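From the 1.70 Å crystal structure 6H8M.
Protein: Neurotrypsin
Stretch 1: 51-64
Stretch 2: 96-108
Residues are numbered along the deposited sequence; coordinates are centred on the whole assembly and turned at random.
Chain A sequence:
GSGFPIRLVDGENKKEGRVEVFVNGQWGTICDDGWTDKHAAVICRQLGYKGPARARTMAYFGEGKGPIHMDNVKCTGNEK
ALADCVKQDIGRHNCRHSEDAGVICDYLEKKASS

Stretch 1 51-64: GPARARTMAYFGEG
Stretch 2 (96-108) RHSEDAGVICDYL

The strongest polar links lie near the two ends of the contact, where a carboxylate meets a backbone amide. Gly64 N donates to Asp100 OD2 at 2.8 Å, and His97 ND1 donates to the same OD2 at 2.8 Å, so one oxygen of stretch 2 ties the loop after stretch 1's turn to the 3-10 segment His97-Ser98 of stretch 2. Asp100 (chi1 m, -77°; chi2 -16°) brings its carboxylate inward although its CA-to-CB bond points sideways. At the other end Gly51 N donates to Asp106 OD1 at 2.8 Å; Asp106 is also m, with backbone angles of 55/48.

Between these anchors two strands, one ending at Arg56 and one beginning at Gly102, run antiparallel at 158°, their axes 4.4 Å apart. Arg54 faces Ile104 as a hydrogen-bonded pair (CA-CA 5.2 Å): Arg54 N to Ile104 O and Ile104 N to Arg54 O are both 2.9 Å. Ala55 and Val103 form a non-hydrogen-bonded pair (CA-CA 4.6 Å). Arg56 then meets Gly102 (CA-CA 4.8 Å), with Arg56 N to Gly102 O at 2.9 Å and almost straight, while the return bond from Gly102 N to Arg56 O is weak, 2.8 Å but bent to 125°. Beyond the strands, Tyr107 N reaches Pro52 O at 2.9 Å and Ala59 N reaches Asp100 O at 2.9 Å.

Met58 (52/53) and Ala59 (49/52) both adopt left-handed backbone angles, leading into a type I turn from Ala59 to Gly62, closed by Gly62 N to Ala59 O at 2.9 Å. Gly62, at 117/157, has angles that call for glycine. Water 2 fills the space beside the turn, donating to Arg56 O (3.0 Å) and Asp100 O (2.6 Å) and accepting from Tyr60 N (3.0 Å).

Arg54, Arg56 and Ile104 share one sheet face. Arg54 (m, t, t) extends so that its guanidinium lies flat on the Tyr107 ring, centres 4.0 Å apart and planes at 15°; its CD sits over the ring centroid at 3.7 Å. Tyr107 is t with chi2 89°. This cation-aromatic stack pairs charge with a polarizable face. Arg56 (m, m, t) folds back, NH1 bonding Ala55 O at 3.0 Å, and Ile104 CD1 covers one guanidinium face, 3.5 Å from NE of Arg56. Ile104 (m, t) also meets the edge of Phe61, CG1 to Phe61 CZ at 4.2 Å. Phe61 (m, chi2 -72°) runs close to Gly102, where a CB would be tight, 3.2 Å from Phe61 CD2. Ala55 and Val103 occupy the other face.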

# COMPACT_ATOMS: atom_id res chain seq x y z
N GLY A 51 1.74 -13.55 -8.70
CA GLY A 51 3.19 -13.78 -8.60
C GLY A 51 3.82 -13.12 -7.37
O GLY A 51 3.12 -12.60 -6.50
N PRO A 52 5.17 -13.13 -7.30
CA PRO A 52 5.90 -12.53 -6.18
C PRO A 52 5.62 -11.02 -6.18
O PRO A 52 5.39 -10.47 -7.25
CB PRO A 52 7.39 -12.82 -6.46
CG PRO A 52 7.42 -13.71 -7.67
CD PRO A 52 6.08 -13.62 -8.35
N ALA A 53 5.53 -10.41 -4.99
CA ALA A 53 5.33 -8.90 -4.90
C ALA A 53 6.45 -8.33 -4.06
O ALA A 53 6.99 -9.05 -3.18
CB ALA A 53 4.03 -8.62 -4.23
N ARG A 54 6.79 -7.07 -4.30
CA ARG A 54 7.84 -6.41 -3.49
C ARG A 54 7.36 -5.03 -3.03
O ARG A 54 6.79 -4.31 -3.86
CB ARG A 54 9.15 -6.31 -4.28
CG ARG A 54 9.93 -7.62 -4.33
CD ARG A 54 11.39 -7.38 -4.65
NE ARG A 54 12.14 -8.62 -4.75
CZ ARG A 54 13.42 -8.69 -5.08
NH1 ARG A 54 14.11 -7.59 -5.29
NH2 ARG A 54 14.01 -9.87 -5.19
N ALA A 55 7.59 -4.69 -1.76
CA ALA A 55 7.28 -3.34 -1.28
C ALA A 55 8.23 -2.30 -1.90
O ALA A 55 9.46 -2.55 -2.09
CB ALA A 55 7.41 -3.30 0.21
N ARG A 56 7.72 -1.05 -2.09
CA ARG A 56 8.60 0.07 -2.31
C ARG A 56 8.17 1.18 -1.37
O ARG A 56 6.98 1.43 -1.23
CB ARG A 56 8.40 0.54 -3.74
CG ARG A 56 8.99 -0.36 -4.83
CD ARG A 56 10.51 -0.25 -4.85
NE ARG A 56 11.20 -1.17 -5.77
CZ ARG A 56 11.78 -2.32 -5.43
NH1 ARG A 56 11.59 -2.85 -4.23
NH2 ARG A 56 12.51 -2.95 -6.32
N THR A 57 9.14 1.77 -0.64
CA THR A 57 8.81 2.65 0.52
C THR A 57 9.28 4.06 0.17
O THR A 57 9.94 4.32 -0.84
CB THR A 57 9.41 2.06 1.79
OG1 THR A 57 10.79 1.83 1.51
CG2 THR A 57 8.69 0.80 2.19
N MET A 58 9.04 4.98 1.10
CA MET A 58 9.53 6.34 1.06
C MET A 58 9.20 7.01 -0.29
O MET A 58 10.06 7.68 -0.88
CB MET A 58 11.04 6.38 1.31
CG MET A 58 11.42 5.98 2.67
SD MET A 58 10.65 7.16 3.96
CE MET A 58 11.78 8.55 3.92
N ALA A 59 7.90 6.97 -0.67
CA ALA A 59 7.39 7.67 -1.84
C ALA A 59 8.28 7.39 -3.05
O ALA A 59 8.64 8.29 -3.86
CB ALA A 59 7.32 9.17 -1.59
N TYR A 60 8.51 6.10 -3.31
CA TYR A 60 9.42 5.65 -4.36
C TYR A 60 8.96 6.10 -5.72
O TYR A 60 9.82 6.52 -6.47
CB TYR A 60 9.47 4.10 -4.34
CG TYR A 60 10.38 3.50 -5.37
CD1 TYR A 60 11.72 3.31 -5.06
CD2 TYR A 60 9.90 3.07 -6.57
CE1 TYR A 60 12.56 2.77 -6.03
CE2 TYR A 60 10.74 2.49 -7.54
CZ TYR A 60 12.09 2.40 -7.27
OH TYR A 60 12.94 1.84 -8.14
N PHE A 61 7.65 6.00 -5.98
CA PHE A 61 7.06 6.44 -7.19
C PHE A 61 6.62 7.91 -7.16
O PHE A 61 5.98 8.34 -8.14
CB PHE A 61 5.85 5.55 -7.50
CG PHE A 61 6.20 4.09 -7.71
CD1 PHE A 61 6.85 3.62 -8.83
CD2 PHE A 61 5.95 3.17 -6.70
CE1 PHE A 61 7.16 2.27 -8.97
CE2 PHE A 61 6.28 1.84 -6.86
CZ PHE A 61 6.92 1.39 -7.96
N GLY A 62 6.90 8.64 -6.09
CA GLY A 62 6.34 9.96 -5.99
C GLY A 62 5.41 10.03 -4.81
O GLY A 62 4.86 9.02 -4.32
N GLU A 63 5.24 11.26 -4.34
CA GLU A 63 4.39 11.52 -3.19
C GLU A 63 2.97 11.59 -3.65
O GLU A 63 2.66 12.23 -4.67
CB GLU A 63 4.79 12.81 -2.47
CG GLU A 63 6.22 12.73 -1.88
CD GLU A 63 6.61 13.90 -0.98
OE1 GLU A 63 5.69 14.64 -0.62
OE2 GLU A 63 7.78 13.96 -0.52
N GLY A 64 2.06 11.15 -2.80
CA GLY A 64 0.62 11.37 -3.07
C GLY A 64 0.18 12.70 -2.45
O GLY A 64 1.03 13.46 -2.01
N ARG A 96 4.02 11.62 6.85
CA ARG A 96 4.00 12.65 5.81
C ARG A 96 3.99 11.92 4.47
O ARG A 96 4.30 10.70 4.45
CB ARG A 96 5.23 13.58 5.87
CG ARG A 96 5.45 14.32 7.20
CD ARG A 96 6.45 15.47 7.16
NE ARG A 96 5.85 16.58 6.41
CZ ARG A 96 6.06 17.89 6.61
NH1 ARG A 96 6.85 18.32 7.58
NH2 ARG A 96 5.47 18.76 5.82
N HIS A 97 3.64 12.63 3.39
CA HIS A 97 3.54 11.99 2.07
C HIS A 97 4.90 11.50 1.55
O HIS A 97 4.97 10.62 0.67
CB HIS A 97 2.81 12.91 1.07
CG HIS A 97 1.33 12.90 1.22
ND1 HIS A 97 0.57 11.77 0.91
CD2 HIS A 97 0.46 13.84 1.67
CE1 HIS A 97 -0.71 12.05 1.16
NE2 HIS A 97 -0.81 13.31 1.60
N SER A 98 5.98 12.02 2.10
CA SER A 98 7.33 11.53 1.80
C SER A 98 7.52 10.06 2.22
O SER A 98 8.46 9.46 1.78
CB SER A 98 8.33 12.44 2.43
OG SER A 98 8.16 12.51 3.82
N GLU A 99 6.60 9.49 3.02
CA GLU A 99 6.65 8.09 3.50
C GLU A 99 5.57 7.22 2.85
O GLU A 99 5.33 6.08 3.28
CB GLU A 99 6.47 8.08 5.04
CG GLU A 99 7.59 8.81 5.79
CD GLU A 99 7.18 9.21 7.20
OE1 GLU A 99 6.42 10.17 7.34
OE2 GLU A 99 7.58 8.52 8.15
N ASP A 100 4.96 7.71 1.76
CA ASP A 100 3.89 6.96 1.09
C ASP A 100 4.39 5.61 0.59
O ASP A 100 5.51 5.51 0.01
CB ASP A 100 3.28 7.75 -0.06
CG ASP A 100 2.33 8.87 0.40
OD1 ASP A 100 1.89 8.86 1.59
OD2 ASP A 100 1.99 9.71 -0.45
N ALA A 101 3.57 4.57 0.78
CA ALA A 101 3.93 3.20 0.44
C ALA A 101 3.56 2.89 -1.01
O ALA A 101 2.58 3.44 -1.54
CB ALA A 101 3.15 2.29 1.39
N GLY A 102 4.25 1.89 -1.53
CA GLY A 102 4.08 1.43 -2.89
C GLY A 102 4.35 -0.04 -3.02
O GLY A 102 4.84 -0.65 -2.06
N VAL A 103 4.17 -0.60 -4.23
CA VAL A 103 4.35 -1.99 -4.51
C VAL A 103 4.86 -2.17 -5.95
O VAL A 103 4.58 -1.31 -6.78
CB VAL A 103 3.07 -2.80 -4.34
CG1 VAL A 103 2.49 -2.63 -2.93
CG2 VAL A 103 2.02 -2.45 -5.36
N ILE A 104 5.46 -3.35 -6.20
CA ILE A 104 5.59 -3.96 -7.48
C ILE A 104 4.97 -5.34 -7.44
O ILE A 104 5.44 -6.18 -6.71
CB ILE A 104 7.05 -4.06 -7.90
CG1 ILE A 104 7.70 -2.69 -7.94
CG2 ILE A 104 7.15 -4.76 -9.27
CD1 ILE A 104 9.15 -2.77 -8.10
N CYS A 105 3.93 -5.57 -8.26
CA CYS A 105 3.30 -6.86 -8.37
C CYS A 105 3.90 -7.67 -9.53
O CYS A 105 4.38 -7.11 -10.49
CB CYS A 105 1.81 -6.71 -8.62
SG CYS A 105 0.93 -5.61 -7.48
N ASP A 106 3.91 -9.00 -9.37
CA ASP A 106 4.46 -9.91 -10.36
C ASP A 106 5.91 -9.51 -10.66
O ASP A 106 6.34 -9.39 -11.82
CB ASP A 106 3.58 -9.99 -11.61
CG ASP A 106 2.30 -10.79 -11.42
OD1 ASP A 106 2.00 -11.21 -10.24
OD2 ASP A 106 1.58 -10.91 -12.40
N TYR A 107 6.68 -9.31 -9.58
CA TYR A 107 8.04 -8.82 -9.68
C TYR A 107 8.88 -9.88 -10.39
O TYR A 107 8.74 -11.05 -10.06
CB TYR A 107 8.56 -8.52 -8.27
CG TYR A 107 10.01 -8.10 -8.27
CD1 TYR A 107 10.37 -6.77 -8.41
CD2 TYR A 107 11.01 -9.05 -8.16
CE1 TYR A 107 11.71 -6.39 -8.44
CE2 TYR A 107 12.35 -8.70 -8.23
CZ TYR A 107 12.69 -7.36 -8.32
OH TYR A 107 13.99 -7.03 -8.35
N LEU A 108 9.66 -9.46 -11.39
CA LEU A 108 10.48 -10.38 -12.23
C LEU A 108 11.95 -9.97 -12.11
O LEU A 108 12.27 -8.82 -12.38
CB LEU A 108 10.02 -10.27 -13.69
CG LEU A 108 9.10 -11.36 -14.24
CD1 LEU A 108 8.68 -11.03 -15.67
CD2 LEU A 108 9.78 -12.74 -14.20
O HOH W 1 2.03 -10.02 -7.30
O HOH W 2 6.46 4.26 -2.11
O HOH W 3 10.65 10.37 0.49
O HOH W 4 5.72 15.18 2.22